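Local coordinates for Cow rumen GH26 endo-mannanase (Metagenome, PDB 6UEH), which probably hydrolyses internal beta-1,4-mannosidic linkages of mannans such as galactomannan, as an endo-mannanase of glycoside hydrolase family 26, at residues A[385-390]-A[424-429]. Numbering follows the deposited sequence.
Sequences YDKYNT and ISLAEN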
ATOM      1  N   TYR A 385      -0.937  -1.008   2.501  1.00 15.31           N
ATOM      2  CA  TYR A 385       0.284  -1.491   1.871  1.00 15.84           C
ATOM      3  C   TYR A 385       1.315  -1.806   2.945  1.00 16.80           C
ATOM      4  O   TYR A 385       1.595  -0.977   3.811  1.00 16.93           O
ATOM      5  CB  TYR A 385       0.846  -0.475   0.870  1.00 14.05           C
ATOM      6  CG  TYR A 385       2.032  -1.024   0.106  1.00 15.08           C
ATOM      7  CD1 TYR A 385       1.852  -1.964  -0.902  1.00 14.87           C
ATOM      8  CD2 TYR A 385       3.328  -0.627   0.407  1.00 15.76           C
ATOM      9  CE1 TYR A 385       2.926  -2.486  -1.596  1.00 15.22           C
ATOM     10  CE2 TYR A 385       4.414  -1.145  -0.283  1.00 16.81           C
ATOM     11  CZ  TYR A 385       4.202  -2.077  -1.283  1.00 17.41           C
ATOM     12  OH  TYR A 385       5.270  -2.602  -1.976  1.00 19.41           O
ATOM     13  N   ASP A 386       1.862  -3.015   2.898  1.00 14.04           N
ATOM     14  CA  ASP A 386       2.877  -3.422   3.858  1.00 17.74           C
ATOM     15  C   ASP A 386       4.260  -3.259   3.242  1.00 19.23           C
ATOM     16  O   ASP A 386       4.672  -4.046   2.388  1.00 14.55           O
ATOM     17  CB  ASP A 386       2.633  -4.859   4.315  1.00 14.40           C
ATOM     18  CG  ASP A 386       1.393  -4.983   5.182  1.00 14.88           C
ATOM     19  OD1 ASP A 386       0.600  -4.018   5.240  1.00 14.11           O
ATOM     20  OD2 ASP A 386       1.207  -6.040   5.810  1.00 14.68           O
ATOM     21  N   LYS A 387       4.964  -2.219   3.680  1.00 18.31           N
ATOM     22  CA  LYS A 387       6.206  -1.797   3.045  1.00 17.03           C
ATOM     23  C   LYS A 387       7.443  -2.230   3.819  1.00 17.88           C
ATOM     24  O   LYS A 387       7.839  -1.585   4.791  1.00 17.10           O
ATOM     25  CB  LYS A 387       6.222  -0.278   2.876  1.00 16.34           C
ATOM     26  CG  LYS A 387       7.481   0.255   2.207  1.00 14.40           C
ATOM     27  CD  LYS A 387       7.710   1.714   2.549  1.00 14.34           C
ATOM     28  CE  LYS A 387       7.944   1.895   4.039  1.00 18.66           C
ATOM     29  NZ  LYS A 387       9.139   1.133   4.508  1.00 18.91           N
ATOM     30  N   TYR A 388       8.059  -3.320   3.380  1.00 17.03           N
ATOM     31  CA  TYR A 388       9.316  -3.764   3.962  1.00 17.33           C
ATOM     32  C   TYR A 388      10.417  -3.643   2.919  1.00 17.67           C
ATOM     33  O   TYR A 388      10.601  -4.534   2.094  1.00 17.55           O
ATOM     34  CB  TYR A 388       9.196  -5.197   4.476  1.00 19.16           C
ATOM     35  CG  TYR A 388       8.294  -5.327   5.685  1.00 17.77           C
ATOM     36  CD1 TYR A 388       8.798  -5.155   6.967  1.00 17.79           C
ATOM     37  CD2 TYR A 388       6.942  -5.617   5.544  1.00 16.52           C
ATOM     38  CE1 TYR A 388       7.985  -5.272   8.079  1.00 18.00           C
ATOM     39  CE2 TYR A 388       6.118  -5.736   6.655  1.00 16.15           C
ATOM     40  CZ  TYR A 388       6.646  -5.559   7.919  1.00 16.26           C
ATOM     41  OH  TYR A 388       5.840  -5.676   9.032  1.00 16.29           O
ATOM     42  N   ASN A 389      11.138  -2.526   2.951  1.00 17.85           N
ATOM     43  CA  ASN A 389      12.118  -2.240   1.913  1.00 18.31           C
ATOM     44  C   ASN A 389      13.521  -1.953   2.437  1.00 18.82           C
ATOM     45  O   ASN A 389      14.288  -1.242   1.791  1.00 19.59           O
ATOM     46  CB  ASN A 389      11.641  -1.058   1.056  1.00 17.36           C
ATOM     47  CG  ASN A 389      11.333   0.185   1.879  1.00 16.98           C
ATOM     48  OD1 ASN A 389      11.493   0.200   3.099  1.00 17.97           O
ATOM     49  ND2 ASN A 389      10.895   1.240   1.204  1.00 16.88           N
ATOM     50  N   THR A 390      13.865  -2.505   3.597  1.00 18.73           N
ATOM     51  CA  THR A 390      15.219  -2.341   4.122  1.00 18.51           C
ATOM     52  C   THR A 390      16.124  -3.485   3.688  1.00 18.91           C
ATOM     53  O   THR A 390      17.347  -3.366   3.722  1.00 19.62           O
ATOM     54  CB  THR A 390      15.240  -2.255   5.659  1.00 18.22           C
ATOM     55  OG1 THR A 390      14.636  -3.430   6.216  1.00 18.35           O
ATOM     56  CG2 THR A 390      14.490  -1.022   6.133  1.00 17.33           C
ATOM     57  N   ILE A 424      -5.609   5.120   1.220  1.00 16.77           N
ATOM     58  CA  ILE A 424      -4.474   4.206   1.175  1.00 16.86           C
ATOM     59  C   ILE A 424      -3.500   4.483   2.308  1.00 16.28           C
ATOM     60  O   ILE A 424      -3.190   5.640   2.597  1.00 17.22           O
ATOM     61  CB  ILE A 424      -3.738   4.313  -0.159  1.00 19.03           C
ATOM     62  CG1 ILE A 424      -4.736   4.161  -1.300  1.00 21.73           C
ATOM     63  CG2 ILE A 424      -2.635   3.265  -0.261  1.00 18.50           C
ATOM     64  CD1 ILE A 424      -4.094   4.142  -2.605  1.00 23.78           C
ATOM     65  N   SER A 425      -3.014   3.421   2.939  1.00 16.46           N
ATOM     66  CA  SER A 425      -2.127   3.565   4.086  1.00 18.46           C
ATOM     67  C   SER A 425      -0.932   2.616   4.052  1.00 17.25           C
ATOM     68  O   SER A 425      -0.888   1.677   3.259  1.00 17.23           O
ATOM     69  CB  SER A 425      -2.910   3.332   5.373  1.00 22.91           C
ATOM     70  OG  SER A 425      -3.331   1.981   5.453  1.00 26.13           O
ATOM     71  N   LEU A 426       0.037   2.879   4.923  1.00 15.04           N
ATOM     72  CA  LEU A 426       1.109   1.932   5.191  1.00 14.78           C
ATOM     73  C   LEU A 426       0.707   1.096   6.399  1.00 14.09           C
ATOM     74  O   LEU A 426       1.021   1.443   7.538  1.00 14.24           O
ATOM     75  CB  LEU A 426       2.436   2.653   5.441  1.00 14.39           C
ATOM     76  CG  LEU A 426       3.061   3.362   4.237  1.00 15.82           C
ATOM     77  CD1 LEU A 426       4.272   4.181   4.661  1.00 17.80           C
ATOM     78  CD2 LEU A 426       3.439   2.352   3.161  1.00 14.25           C
ATOM     79  N   ALA A 427      -0.012   0.006   6.143  1.00 14.78           N
ATOM     80  CA  ALA A 427      -0.560  -0.835   7.206  1.00 15.62           C
ATOM     81  C   ALA A 427       0.539  -1.495   8.031  1.00 17.50           C
ATOM     82  O   ALA A 427       0.365  -1.740   9.226  1.00 18.41           O
ATOM     83  CB  ALA A 427      -1.486  -1.890   6.618  1.00 15.92           C
ATOM     84  N   GLU A 428       1.655  -1.802   7.375  1.00 16.67           N
ATOM     85  CA  GLU A 428       2.852  -2.313   8.039  1.00 16.70           C
ATOM     86  C   GLU A 428       4.093  -1.756   7.360  1.00 15.73           C
ATOM     87  O   GLU A 428       4.073  -1.463   6.164  1.00 15.26           O
ATOM     88  CB  GLU A 428       2.919  -3.845   8.007  1.00 17.40           C
ATOM     89  CG  GLU A 428       1.807  -4.578   8.726  1.00 17.08           C
ATOM     90  CD  GLU A 428       2.035  -6.079   8.744  1.00 17.60           C
ATOM     91  OE1 GLU A 428       3.187  -6.506   8.521  1.00 17.15           O
ATOM     92  OE2 GLU A 428       1.067  -6.831   8.975  1.00 17.91           O
ATOM     93  N   ASN A 429       5.176  -1.623   8.119  1.00 16.04           N
ATOM     94  CA  ASN A 429       6.460  -1.270   7.530  1.00 16.08           C
ATOM     95  C   ASN A 429       7.630  -1.621   8.439  1.00 16.22           C
ATOM     96  O   ASN A 429       7.451  -1.877   9.632  1.00 15.84           O
ATOM     97  CB  ASN A 429       6.513   0.225   7.176  1.00 17.45           C
ATOM     98  CG  ASN A 429       6.030   1.122   8.309  1.00 18.57           C
ATOM     99  OD1 ASN A 429       4.904   1.629   8.283  1.00 18.38           O
ATOM    100  ND2 ASN A 429       6.883   1.329   9.305  1.00 17.26           N
TER
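Y388 OH donates a hydrogen bond to E428 OE1 (2.8 Å); OE1 lies at the ring's edge, in its plane, and is met on its anti side, with ring and carboxylate planes 87° apart. A tyrosine suits the place because its hydroxyl grips E428 while N429 CA lies over one ring face, toward the rim. A phenylalanine at Y388 would probably leave OE1 without this donor and the carboxylate less firmly fixed, though R309 still holds OE2. D386 and E428 share one face of the sheet, D386 CG 3.4 Å from E428 CB; R309 bridges D386 OD2 and E428 OE2, and N362 binds D386 OD1. Between the strands the backbones pair in parallel: Y385 N to S425 O (2.8 Å) and K387 N to E428 O (2.7 Å). On the other face K387 lays CE 3.8 Å from N429 CB; chi3 63° and chi4 60° bend its chain, and NZ hydrogen-bonds to N389 OD1 and S431 O. E428, beside a bound acetate at the end of the seventh barrel strand, is consistent with the active-site end of a family 26 TIM barrel. Helix 408-417 links strands 382-387 and 423-429 as a beta-alpha-beta unit, and Y385 packs on its I410 and L414.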